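Local coordinates for fiber protein (PDB 3CNC), which forms the trimeric knob at the tip of the adenovirus 16 fiber, which probably attaches the virus to host cells through the receptor CD46, at residues Gly66-Met71 and Phe189-Asn194; Val170-Asn175 and Ser209-Ser214; Cys51-Val56 and Ile88-Ala93. All coordinates share one frame; numbering follows the deposited sequence.

Contact 1 of 3, residues Gly66-Met71 and Phe189-Asn194; sequences GYITLM and FSWSLN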
loop_
_atom_site.group_PDB
_atom_site.type_symbol
_atom_site.label_atom_id
_atom_site.label_comp_id
_atom_site.label_asym_id
_atom_site.label_seq_id
_atom_site.Cartn_x
_atom_site.Cartn_y
_atom_site.Cartn_z
ATOM N N GLY A 66 -6.147 -1.489 -5.376
ATOM C CA GLY A 66 -7.109 -2.472 -4.896
ATOM C C GLY A 66 -7.264 -2.612 -3.395
ATOM O O GLY A 66 -6.318 -2.399 -2.636
ATOM N N TYR A 67 -8.472 -2.994 -2.979
ATOM C CA TYR A 67 -8.822 -3.187 -1.572
ATOM C C TYR A 67 -9.645 -4.473 -1.473
ATOM O O TYR A 67 -10.634 -4.633 -2.176
ATOM C CB TYR A 67 -9.665 -2.005 -1.086
ATOM C CG TYR A 67 -10.205 -2.137 0.326
ATOM C CD1 TYR A 67 -9.539 -1.556 1.402
ATOM C CD2 TYR A 67 -11.414 -2.803 0.577
ATOM C CE1 TYR A 67 -10.064 -1.615 2.698
ATOM C CE2 TYR A 67 -11.952 -2.877 1.876
ATOM C CZ TYR A 67 -11.274 -2.276 2.924
ATOM O OH TYR A 67 -11.808 -2.296 4.188
ATOM N N ILE A 68 -9.251 -5.390 -0.597
ATOM C CA ILE A 68 -9.995 -6.636 -0.485
ATOM C C ILE A 68 -10.069 -7.166 0.927
ATOM O O ILE A 68 -9.089 -7.129 1.678
ATOM C CB ILE A 68 -9.397 -7.751 -1.393
ATOM C CG1 ILE A 68 -10.318 -8.976 -1.400
ATOM C CG2 ILE A 68 -7.986 -8.137 -0.901
ATOM C CD1 ILE A 68 -10.027 -9.964 -2.531
ATOM N N THR A 69 -11.249 -7.678 1.256
ATOM C CA THR A 69 -11.518 -8.244 2.561
ATOM C C THR A 69 -12.592 -9.347 2.494
ATOM O O THR A 69 -13.508 -9.301 1.664
ATOM C CB THR A 69 -11.975 -7.134 3.540
ATOM O OG1 THR A 69 -11.659 -7.530 4.875
ATOM C CG2 THR A 69 -13.467 -6.888 3.423
ATOM N N LEU A 70 -12.462 -10.331 3.381
ATOM C CA LEU A 70 -13.395 -11.456 3.461
ATOM C C LEU A 70 -14.117 -11.552 4.811
ATOM O O LEU A 70 -13.508 -11.363 5.871
ATOM C CB LEU A 70 -12.645 -12.766 3.261
ATOM C CG LEU A 70 -12.796 -13.586 1.991
ATOM C CD1 LEU A 70 -12.145 -14.932 2.268
ATOM C CD2 LEU A 70 -14.269 -13.797 1.611
ATOM N N MET A 71 -15.411 -11.851 4.777
ATOM C CA MET A 71 -16.161 -12.041 6.019
ATOM C C MET A 71 -17.010 -13.307 5.912
ATOM O O MET A 71 -17.878 -13.406 5.044
ATOM C CB MET A 71 -17.066 -10.849 6.330
ATOM C CG MET A 71 -17.678 -10.969 7.724
ATOM S SD MET A 71 -19.019 -9.824 8.092
ATOM C CE MET A 71 -18.162 -8.619 9.064
ATOM N N PHE A 189 -6.925 -14.713 -5.437
ATOM C CA PHE A 189 -6.422 -14.365 -4.125
ATOM C C PHE A 189 -6.469 -15.609 -3.259
ATOM O O PHE A 189 -7.386 -16.427 -3.384
ATOM C CB PHE A 189 -7.293 -13.301 -3.458
ATOM C CG PHE A 189 -7.457 -12.053 -4.257
ATOM C CD1 PHE A 189 -8.408 -11.981 -5.263
ATOM C CD2 PHE A 189 -6.672 -10.936 -3.986
ATOM C CE1 PHE A 189 -8.585 -10.810 -5.994
ATOM C CE2 PHE A 189 -6.835 -9.751 -4.708
ATOM C CZ PHE A 189 -7.791 -9.683 -5.713
ATOM N N SER A 190 -5.471 -15.756 -2.402
ATOM C CA SER A 190 -5.430 -16.865 -1.468
ATOM C C SER A 190 -4.800 -16.351 -0.173
ATOM O O SER A 190 -3.816 -15.610 -0.205
ATOM C CB SER A 190 -4.631 -18.063 -2.023
ATOM O OG SER A 190 -3.244 -17.810 -2.102
ATOM N N TRP A 191 -5.407 -16.722 0.950
ATOM C CA TRP A 191 -4.935 -16.340 2.278
ATOM C C TRP A 191 -4.423 -17.613 2.918
ATOM O O TRP A 191 -5.081 -18.646 2.850
ATOM C CB TRP A 191 -6.081 -15.801 3.130
ATOM C CG TRP A 191 -6.637 -14.499 2.678
ATOM C CD1 TRP A 191 -6.436 -13.284 3.255
ATOM C CD2 TRP A 191 -7.560 -14.289 1.601
ATOM N NE1 TRP A 191 -7.184 -12.328 2.617
ATOM C CE2 TRP A 191 -7.884 -12.912 1.597
ATOM C CE3 TRP A 191 -8.146 -15.128 0.642
ATOM C CZ2 TRP A 191 -8.775 -12.350 0.670
ATOM C CZ3 TRP A 191 -9.037 -14.569 -0.286
ATOM C CH2 TRP A 191 -9.341 -13.190 -0.262
ATOM N N SER A 192 -3.265 -17.545 3.553
ATOM C CA SER A 192 -2.715 -18.738 4.170
ATOM C C SER A 192 -2.454 -18.610 5.663
ATOM O O SER A 192 -1.718 -17.726 6.106
ATOM C CB SER A 192 -1.425 -19.132 3.456
ATOM O OG SER A 192 -0.847 -20.270 4.058
ATOM N N LEU A 193 -3.070 -19.504 6.427
ATOM C CA LEU A 193 -2.903 -19.545 7.873
ATOM C C LEU A 193 -2.037 -20.749 8.193
ATOM O O LEU A 193 -2.430 -21.880 7.922
ATOM C CB LEU A 193 -4.254 -19.711 8.571
ATOM C CG LEU A 193 -4.192 -19.965 10.085
ATOM C CD1 LEU A 193 -3.591 -18.754 10.787
ATOM C CD2 LEU A 193 -5.595 -20.260 10.629
ATOM N N ASN A 194 -0.857 -20.509 8.750
ATOM C CA ASN A 194 0.052 -21.587 9.115
ATOM C C ASN A 194 0.635 -21.304 10.502
ATOM O O ASN A 194 1.779 -20.866 10.638
ATOM C CB ASN A 194 1.173 -21.704 8.085
ATOM C CG ASN A 194 2.104 -22.875 8.367
ATOM O OD1 ASN A 194 1.653 -24.011 8.526
ATOM N ND2 ASN A 194 3.406 -22.602 8.428
#
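The backbone N of L70, a residue whose side chain packs on W191, is hydrogen-bonded to OG1 of T208, and the backbones of the two residues are bonded as well. T208, which also touches W191, fixes the backbone of L70 beside the contact, whose own cross-strand pairs are apolar. Among these, I68 and F189 meet from opposite directions. CD1 of I68 stands over the middle of the F189 ring, 3.5 Å from the ring centroid and only 4° off the normal, a well-centred CH-pi contact. The I68 chain is extended to make this reach: CG1 lies anti to the backbone N (chi1 -172°), and the second torsion carries CD1 onward toward the opposing sheet. The same methyl serves a second ring, touching CH2 of W191 at 4.0 Å, though obliquely. It therefore sits at the junction of two aromatic side chains two residues apart on one strand. L70 meets the same six-membered ring of the indole, over one face. Its CD1 lies 4.2 Å from the centroid of that W191 ring and is displaced toward the rim, where CZ3 is its nearest atom at 4.0 Å. On the reverse side of strand 63-72, Y67 OH is hydrogen-bonded to Y137 OH of a second subunit, so this strand carries core residues on one side and a trimer contact on the other. With segment axes 10.1 Å apart and crossing at -57°, the pair shows two sheets packed face to face through an aliphatic and aromatic core, the arrangement of the antiparallel beta sandwich of the adenovirus fiber knob.

Contact 2 of 3, residues Val170-Asn175 and Ser209-Ser214; sequences VTVTLN and SPFFFS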
loop_
_atom_site.group_PDB
_atom_site.type_symbol
_atom_site.label_atom_id
_atom_site.label_comp_id
_atom_site.label_asym_id
_atom_site.label_seq_id
_atom_site.Cartn_x
_atom_site.Cartn_y
_atom_site.Cartn_z
ATOM N N VAL A 170 -0.862 -13.598 2.006
ATOM C CA VAL A 170 -1.714 -13.360 0.855
ATOM C C VAL A 170 -0.970 -13.456 -0.462
ATOM O O VAL A 170 0.115 -12.894 -0.606
ATOM C CB VAL A 170 -2.316 -11.953 0.932
ATOM C CG1 VAL A 170 -3.228 -11.714 -0.254
ATOM C CG2 VAL A 170 -3.042 -11.775 2.255
ATOM N N THR A 171 -1.555 -14.158 -1.427
ATOM C CA THR A 171 -0.937 -14.283 -2.744
ATOM C C THR A 171 -1.958 -13.876 -3.778
ATOM O O THR A 171 -3.076 -14.379 -3.768
ATOM C CB THR A 171 -0.521 -15.719 -3.089
ATOM O OG1 THR A 171 0.376 -16.213 -2.096
ATOM C CG2 THR A 171 0.184 -15.748 -4.442
ATOM N N VAL A 172 -1.582 -12.957 -4.660
ATOM C CA VAL A 172 -2.489 -12.530 -5.704
ATOM C C VAL A 172 -1.903 -13.000 -7.016
ATOM O O VAL A 172 -0.723 -12.800 -7.276
ATOM C CB VAL A 172 -2.636 -10.995 -5.757
ATOM C CG1 VAL A 172 -3.733 -10.617 -6.721
ATOM C CG2 VAL A 172 -2.929 -10.451 -4.386
ATOM N N THR A 173 -2.714 -13.654 -7.834
ATOM C CA THR A 173 -2.238 -14.111 -9.126
ATOM C C THR A 173 -2.986 -13.326 -10.191
ATOM O O THR A 173 -4.212 -13.253 -10.158
ATOM C CB THR A 173 -2.501 -15.611 -9.337
ATOM O OG1 THR A 173 -1.986 -16.350 -8.223
ATOM C CG2 THR A 173 -1.810 -16.089 -10.622
ATOM N N LEU A 174 -2.252 -12.724 -11.123
ATOM C CA LEU A 174 -2.889 -11.949 -12.186
ATOM C C LEU A 174 -2.710 -12.654 -13.540
ATOM O O LEU A 174 -1.593 -13.021 -13.901
ATOM C CB LEU A 174 -2.291 -10.536 -12.241
ATOM C CG LEU A 174 -2.293 -9.700 -10.946
ATOM C CD1 LEU A 174 -1.534 -8.405 -11.153
ATOM C CD2 LEU A 174 -3.713 -9.399 -10.521
ATOM N N ASN A 175 -3.812 -12.848 -14.262
ATOM C CA ASN A 175 -3.793 -13.481 -15.576
ATOM C C ASN A 175 -2.764 -14.574 -15.785
ATOM O O ASN A 175 -1.962 -14.446 -16.706
ATOM C CB ASN A 175 -3.467 -12.481 -16.687
ATOM C CG ASN A 175 -4.351 -11.287 -16.697
ATOM O OD1 ASN A 175 -5.548 -11.384 -16.448
ATOM N ND2 ASN A 175 -3.772 -10.138 -17.031
ATOM N N SER A 209 -8.422 -9.053 7.703
ATOM C CA SER A 209 -8.307 -7.605 7.718
ATOM C C SER A 209 -7.930 -7.129 6.311
ATOM O O SER A 209 -7.408 -7.897 5.490
ATOM C CB SER A 209 -7.281 -7.138 8.762
ATOM O OG SER A 209 -5.971 -7.585 8.469
ATOM N N PRO A 210 -8.218 -5.856 6.013
ATOM C CA PRO A 210 -7.946 -5.204 4.730
ATOM C C PRO A 210 -6.584 -5.482 4.104
ATOM O O PRO A 210 -5.546 -5.263 4.725
ATOM C CB PRO A 210 -8.129 -3.719 5.062
ATOM C CG PRO A 210 -9.269 -3.757 6.041
ATOM C CD PRO A 210 -8.861 -4.915 6.950
ATOM N N PHE A 211 -6.593 -5.974 2.872
ATOM C CA PHE A 211 -5.346 -6.201 2.158
ATOM C C PHE A 211 -5.257 -5.154 1.032
ATOM O O PHE A 211 -6.217 -4.970 0.275
ATOM C CB PHE A 211 -5.289 -7.606 1.561
ATOM C CG PHE A 211 -4.042 -7.857 0.759
ATOM C CD1 PHE A 211 -2.796 -7.856 1.375
ATOM C CD2 PHE A 211 -4.107 -8.038 -0.619
ATOM C CE1 PHE A 211 -1.635 -8.024 0.629
ATOM C CE2 PHE A 211 -2.948 -8.208 -1.378
ATOM C CZ PHE A 211 -1.714 -8.201 -0.753
ATOM N N PHE A 212 -4.121 -4.466 0.929
ATOM C CA PHE A 212 -3.938 -3.429 -0.102
ATOM C C PHE A 212 -2.926 -3.880 -1.153
ATOM O O PHE A 212 -1.946 -4.566 -0.833
ATOM C CB PHE A 212 -3.442 -2.120 0.529
ATOM C CG PHE A 212 -4.164 -1.741 1.796
ATOM C CD1 PHE A 212 -3.459 -1.581 2.988
ATOM C CD2 PHE A 212 -5.552 -1.566 1.804
ATOM C CE1 PHE A 212 -4.133 -1.251 4.177
ATOM C CE2 PHE A 212 -6.229 -1.239 2.980
ATOM C CZ PHE A 212 -5.527 -1.082 4.163
ATOM N N PHE A 213 -3.152 -3.479 -2.402
ATOM C CA PHE A 213 -2.253 -3.860 -3.482
ATOM C C PHE A 213 -2.514 -3.022 -4.725
ATOM O O PHE A 213 -3.547 -2.364 -4.825
ATOM C CB PHE A 213 -2.453 -5.349 -3.806
ATOM C CG PHE A 213 -3.848 -5.679 -4.262
ATOM C CD1 PHE A 213 -4.128 -5.860 -5.612
ATOM C CD2 PHE A 213 -4.895 -5.759 -3.343
ATOM C CE1 PHE A 213 -5.428 -6.112 -6.044
ATOM C CE2 PHE A 213 -6.193 -6.006 -3.767
ATOM C CZ PHE A 213 -6.463 -6.182 -5.117
ATOM N N SER A 214 -1.570 -3.044 -5.663
ATOM C CA SER A 214 -1.708 -2.307 -6.929
ATOM C C SER A 214 -1.154 -3.139 -8.083
ATOM O O SER A 214 -0.315 -4.010 -7.867
ATOM C CB SER A 214 -0.947 -0.979 -6.882
ATOM O OG SER A 214 -1.600 -0.054 -6.044
#
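With CG1 of V170 trans to the backbone N (chi1 -179°) and CG of F211 trans to its own N (chi1 177°), the valine methyl and the phenyl ring extend from facing strands and slide past each other in opposite directions. The strands belong to the two sheets of the knob's beta sandwich, and F211 fills part of the core between them. V170 CG1 lies over the middle of the F211 ring, 3.7 Å from its centroid and 12° from the normal, a CH-pi contact made on the face of the ring. CG2 of V170 lies above the plane, displaced outward, 4.0 Å from F211 CD1. V172, on the same side of strand 165-174, adds its CG2, which approaches F211 CE2 obliquely at 3.8 Å. Two alternate valines thus approach the ring from the same side, and I68 from the adjoining strand 63-72 packs against it too. V170 and V172 in turn lean on C156 and I152 of the neighbouring strand 151-159, so the valine pair is backed within its own sheet. F212 faces a second subunit, packing on its S214, whereas F213 points into the core, where its ring meets F189, and also touches F212 of the third subunit. At the ring itself, CE2 of F211 is the atom both valines share, being also the nearest ring atom to V170 CG1, at 3.7 Å.

Contact 3 of 3, residues Cys51-Val56 and Ile88-Ala93; sequences CKLTLV and IDVNLA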
loop_
_atom_site.group_PDB
_atom_site.type_symbol
_atom_site.label_atom_id
_atom_site.label_comp_id
_atom_site.label_asym_id
_atom_site.label_seq_id
_atom_site.Cartn_x
_atom_site.Cartn_y
_atom_site.Cartn_z
ATOM N N CYS A 51 -19.961 -16.758 2.010
ATOM C CA CYS A 51 -19.176 -15.687 2.631
ATOM C C CYS A 51 -19.310 -14.365 1.868
ATOM O O CYS A 51 -19.758 -14.331 0.717
ATOM C CB CYS A 51 -17.700 -16.077 2.757
ATOM S SG CYS A 51 -16.833 -16.246 1.207
ATOM N N LYS A 52 -18.933 -13.275 2.531
ATOM C CA LYS A 52 -19.028 -11.941 1.949
ATOM C C LYS A 52 -17.669 -11.425 1.489
ATOM O O LYS A 52 -16.743 -11.296 2.286
ATOM C CB LYS A 52 -19.626 -10.977 2.971
ATOM C CG LYS A 52 -20.991 -11.393 3.464
ATOM C CD LYS A 52 -21.350 -10.683 4.758
ATOM C CE LYS A 52 -22.740 -11.092 5.245
ATOM N NZ LYS A 52 -23.047 -10.528 6.595
ATOM N N LEU A 53 -17.565 -11.139 0.195
ATOM C CA LEU A 53 -16.332 -10.634 -0.394
ATOM C C LEU A 53 -16.429 -9.146 -0.689
ATOM O O LEU A 53 -17.322 -8.707 -1.420
ATOM C CB LEU A 53 -16.029 -11.352 -1.707
ATOM C CG LEU A 53 -14.891 -10.718 -2.525
ATOM C CD1 LEU A 53 -13.561 -11.002 -1.848
ATOM C CD2 LEU A 53 -14.893 -11.275 -3.932
ATOM N N THR A 54 -15.523 -8.368 -0.107
ATOM C CA THR A 54 -15.497 -6.932 -0.378
ATOM C C THR A 54 -14.254 -6.680 -1.228
ATOM O O THR A 54 -13.130 -6.966 -0.817
ATOM C CB THR A 54 -15.402 -6.100 0.902
ATOM O OG1 THR A 54 -16.547 -6.359 1.716
ATOM C CG2 THR A 54 -15.377 -4.611 0.566
ATOM N N LEU A 55 -14.458 -6.169 -2.426
ATOM C CA LEU A 55 -13.340 -5.905 -3.304
ATOM C C LEU A 55 -13.553 -4.562 -3.970
ATOM O O LEU A 55 -14.606 -4.310 -4.548
ATOM C CB LEU A 55 -13.229 -7.001 -4.370
ATOM C CG LEU A 55 -12.128 -6.804 -5.428
ATOM C CD1 LEU A 55 -10.777 -7.041 -4.788
ATOM C CD2 LEU A 55 -12.340 -7.772 -6.610
ATOM N N VAL A 56 -12.555 -3.696 -3.873
ATOM C CA VAL A 56 -12.642 -2.390 -4.501
ATOM C C VAL A 56 -11.464 -2.196 -5.456
ATOM O O VAL A 56 -10.300 -2.308 -5.054
ATOM C CB VAL A 56 -12.604 -1.265 -3.473
ATOM C CG1 VAL A 56 -13.127 0.025 -4.103
ATOM C CG2 VAL A 56 -13.409 -1.665 -2.242
ATOM N N ILE A 88 -7.382 -20.292 2.041
ATOM C CA ILE A 88 -8.627 -19.847 1.436
ATOM C C ILE A 88 -8.343 -19.283 0.046
ATOM O O ILE A 88 -7.378 -18.548 -0.157
ATOM C CB ILE A 88 -9.280 -18.768 2.300
ATOM C CG1 ILE A 88 -9.510 -19.332 3.703
ATOM C CG2 ILE A 88 -10.572 -18.280 1.654
ATOM C CD1 ILE A 88 -9.878 -18.292 4.713
ATOM N N ASP A 89 -9.192 -19.632 -0.912
ATOM C CA ASP A 89 -9.015 -19.172 -2.279
ATOM C C ASP A 89 -10.245 -18.498 -2.801
ATOM O O ASP A 89 -11.362 -18.936 -2.544
ATOM C CB ASP A 89 -8.703 -20.340 -3.219
ATOM C CG ASP A 89 -7.282 -20.827 -3.102
ATOM O OD1 ASP A 89 -6.356 -20.044 -3.389
ATOM O OD2 ASP A 89 -7.088 -22.000 -2.732
ATOM N N VAL A 90 -10.032 -17.424 -3.542
ATOM C CA VAL A 90 -11.113 -16.706 -4.177
ATOM C C VAL A 90 -10.556 -16.489 -5.572
ATOM O O VAL A 90 -9.563 -15.787 -5.752
ATOM C CB VAL A 90 -11.389 -15.355 -3.498
ATOM C CG1 VAL A 90 -12.359 -14.545 -4.334
ATOM C CG2 VAL A 90 -11.963 -15.585 -2.107
ATOM N N ASN A 91 -11.172 -17.125 -6.558
ATOM C CA ASN A 91 -10.700 -16.993 -7.924
ATOM C C ASN A 91 -11.672 -16.127 -8.703
ATOM O O ASN A 91 -12.886 -16.249 -8.543
ATOM C CB ASN A 91 -10.578 -18.379 -8.570
ATOM C CG ASN A 91 -9.861 -19.377 -7.668
ATOM O OD1 ASN A 91 -8.761 -19.113 -7.165
ATOM N ND2 ASN A 91 -10.484 -20.533 -7.462
ATOM N N LEU A 92 -11.133 -15.248 -9.539
ATOM C CA LEU A 92 -11.949 -14.348 -10.350
ATOM C C LEU A 92 -11.576 -14.456 -11.829
ATOM O O LEU A 92 -10.402 -14.306 -12.203
ATOM C CB LEU A 92 -11.756 -12.906 -9.873
ATOM C CG LEU A 92 -12.645 -12.330 -8.763
ATOM C CD1 LEU A 92 -12.865 -13.329 -7.662
ATOM C CD2 LEU A 92 -12.000 -11.058 -8.231
ATOM N N ALA A 93 -12.573 -14.730 -12.665
ATOM C CA ALA A 93 -12.354 -14.846 -14.102
ATOM C C ALA A 93 -13.265 -13.851 -14.811
ATOM O O ALA A 93 -14.461 -13.785 -14.532
ATOM C CB ALA A 93 -12.646 -16.276 -14.566
#
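L55 and L92 reach toward each other tip to tip between the two sheets, their CD2 methyls 3.7 Å apart. One step back along both strands, L53 and V90 meet differently: the side chains run at a slant to one another, and CD2 of L53 grazes CG1 of V90 at 4.2 Å. The two leucines of strand 51-60 adopt nearly the same shape, each with CG trans to the backbone N (chi1 170° in L53 and 177° in L55), and their CD2 branches point in much the same direction, into the space between the sheets. The contact therefore consists of two side-chain pairs, the leucine-leucine one closer than the leucine-valine one. Further apolar groups fill in around it, with I68 against L53, W191 against V90 and M187 against L55. Two backbone N-H groups are bonded away from the contact, L55 N to OG1 of T32 and L92 N to OD1 of N188, so each strand is fastened on its own side of the core. Both pairs that meet across the gap are methyl to methyl. Such a contact has no directional bonds, so its cohesion must rest on dispersion and on the exclusion of water from the buried centre of the subunit.

In the fold
All three contacts join the same two antiparallel sheets, one holding strands 51-60, 63-72 and 211-216 and the other strands 85-94, 185-194 and 165-174, each in that order across its sheet. Contact 1 lies between the others, its centre about 7 Å from that of contact 2 and about 8 Å from that of contact 3; contacts 2 and 3 are about 10 Å apart and do not touch. Along the chain contact 3 closes before contact 2 opens, whereas the segments of contact 1 alternate with those of both. The core is thus stitched together by distant parts of the sequence, while all three have a residue reaching another subunit, contact 3 only through V56.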